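Local atomic coordinates of ESSC (Geobacillus thermodenitrificans, PDB entry 5FWH), a protein that forms the N-terminal forkhead-associated part of EssC, an FtsK/SpoIIIE-type ATPase component of the bacterial type VII secretion apparatus. Residues Ile24-Gln29 and Val34-Phe39. Numbering follows the deposited sequence.
Sequences IVIGNQ and VTVSSF
I26 and G27 pair in parallel with V34 and T35, and three backbone bonds hold the ladder. V34 N gives its hydrogen to V25 O, G27 N to V34 O, and V36 N to G27 O at 2.8 Å, the last carrying the pairing just past the strand ends. I26 and V34 lie side by side on one face, CG1 of I26 packing on CB of V34 (4.1 Å), and just past the strand V36 also runs alongside I26, CG2 to CG2. Beyond the strands, the amide of N28 takes over; ND2 donates to F39 O at 3.0 Å, nearly straight (164°), on a lone pair in the carbonyl plane, and so ties the loop to the end of the type I turn V36-F39. On the face opposite I26, T35 has OG1 beside its own backbone N (chi1 -57°), from where the hydroxyl donates to Q29 O at 3.0 Å. A valine here would probably leave Q29 O without that donor and the loop after G27 less firmly held. Strand 34-35 edges a mixed sheet, with 46-50 beyond 23-27; I26 and V36 meet M84 of strand 84-88 and V34 rests on F15 of strand 11-16, joining this sheet to the antiparallel one in the N-terminal FHA sandwich.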
loop_
_atom_site.group_PDB
_atom_site.type_symbol
_atom_site.label_atom_id
_atom_site.label_comp_id
_atom_site.label_asym_id
_atom_site.label_seq_id
_atom_site.Cartn_x
_atom_site.Cartn_y
_atom_site.Cartn_z
ATOM N N ILE A 24 -2.978 15.053 12.320
ATOM C CA ILE A 24 -1.761 14.280 12.506
ATOM C C ILE A 24 -0.640 14.957 11.805
ATOM O O ILE A 24 -0.862 15.763 10.935
ATOM C CB ILE A 24 -1.867 12.796 12.076
ATOM C CG1 ILE A 24 -1.866 12.603 10.560
ATOM C CG2 ILE A 24 -3.091 12.130 12.701
ATOM C CD1 ILE A 24 -0.741 11.709 10.102
ATOM N N VAL A 25 0.569 14.608 12.196
ATOM C CA VAL A 25 1.757 15.284 11.730
ATOM C C VAL A 25 2.834 14.243 11.390
ATOM O O VAL A 25 3.086 13.229 12.140
ATOM C CB VAL A 25 2.276 16.371 12.704
ATOM C CG1 VAL A 25 2.459 15.812 14.096
ATOM C CG2 VAL A 25 3.591 16.989 12.188
ATOM N N ILE A 26 3.416 14.509 10.231
ATOM C CA ILE A 26 4.495 13.759 9.695
ATOM C C ILE A 26 5.622 14.688 9.807
ATOM O O ILE A 26 5.587 15.799 9.211
ATOM C CB ILE A 26 4.314 13.450 8.170
ATOM C CG1 ILE A 26 2.991 12.744 7.935
ATOM C CG2 ILE A 26 5.534 12.689 7.582
ATOM C CD1 ILE A 26 2.546 12.773 6.482
ATOM N N GLY A 27 6.657 14.197 10.468
ATOM C CA GLY A 27 7.855 14.933 10.754
ATOM C C GLY A 27 8.987 13.988 11.071
ATOM O O GLY A 27 8.910 12.805 10.733
ATOM N N ASN A 28 10.056 14.514 11.686
ATOM C CA ASN A 28 11.314 13.763 11.980
ATOM C C ASN A 28 11.679 13.497 13.462
ATOM O O ASN A 28 12.774 13.018 13.789
ATOM C CB ASN A 28 12.487 14.438 11.265
ATOM C CG ASN A 28 12.826 15.806 11.824
ATOM O OD1 ASN A 28 12.352 16.185 12.876
ATOM N ND2 ASN A 28 13.693 16.514 11.145
ATOM N N GLN A 29 10.742 13.786 14.344
ATOM C CA GLN A 29 10.816 13.419 15.763
ATOM C C GLN A 29 10.114 12.110 16.020
ATOM O O GLN A 29 9.189 11.772 15.326
ATOM C CB GLN A 29 10.100 14.470 16.586
ATOM C CG GLN A 29 10.476 15.928 16.307
ATOM C CD GLN A 29 11.973 16.208 16.331
ATOM O OE1 GLN A 29 12.756 15.558 17.055
ATOM N NE2 GLN A 29 12.384 17.203 15.532
ATOM N N VAL A 34 3.863 10.117 12.242
ATOM C CA VAL A 34 4.672 9.330 11.295
ATOM C C VAL A 34 6.049 9.997 11.280
ATOM O O VAL A 34 6.122 11.215 11.039
ATOM C CB VAL A 34 4.014 9.303 9.884
ATOM C CG1 VAL A 34 4.964 8.677 8.859
ATOM C CG2 VAL A 34 2.706 8.536 9.883
ATOM N N THR A 35 7.097 9.214 11.582
ATOM C CA THR A 35 8.499 9.666 11.804
ATOM C C THR A 35 9.345 9.319 10.584
ATOM O O THR A 35 9.642 8.152 10.362
ATOM C CB THR A 35 9.199 8.943 13.021
ATOM O OG1 THR A 35 8.480 9.110 14.254
ATOM C CG2 THR A 35 10.637 9.416 13.200
ATOM N N VAL A 36 9.695 10.327 9.775
ATOM C CA VAL A 36 10.722 10.218 8.752
ATOM C C VAL A 36 11.972 10.954 9.237
ATOM O O VAL A 36 12.072 12.179 9.128
ATOM C CB VAL A 36 10.286 10.870 7.439
ATOM C CG1 VAL A 36 11.378 10.655 6.393
ATOM C CG2 VAL A 36 8.907 10.321 6.997
ATOM N N SER A 37 12.934 10.202 9.755
ATOM C CA SER A 37 14.101 10.813 10.405
ATOM C C SER A 37 15.153 11.291 9.430
ATOM O O SER A 37 15.954 12.162 9.775
ATOM C CB SER A 37 14.735 9.841 11.401
ATOM O OG SER A 37 14.722 8.558 10.831
ATOM N N SER A 38 15.152 10.731 8.229
ATOM C CA SER A 38 16.140 11.108 7.247
ATOM C C SER A 38 15.879 12.478 6.594
ATOM O O SER A 38 16.792 12.979 5.938
ATOM C CB SER A 38 16.239 10.024 6.180
ATOM O OG SER A 38 15.001 9.872 5.499
ATOM N N PHE A 39 14.665 13.058 6.744
ATOM C CA PHE A 39 14.318 14.390 6.225
ATOM C C PHE A 39 14.461 15.521 7.290
ATOM O O PHE A 39 14.264 15.276 8.497
ATOM C CB PHE A 39 12.883 14.377 5.747
ATOM C CG PHE A 39 12.654 13.689 4.426
ATOM C CD1 PHE A 39 13.487 12.654 3.942
ATOM C CD2 PHE A 39 11.570 14.071 3.656
ATOM C CE1 PHE A 39 13.230 12.038 2.724
ATOM C CE2 PHE A 39 11.315 13.456 2.431
ATOM C CZ PHE A 39 12.142 12.442 1.962
#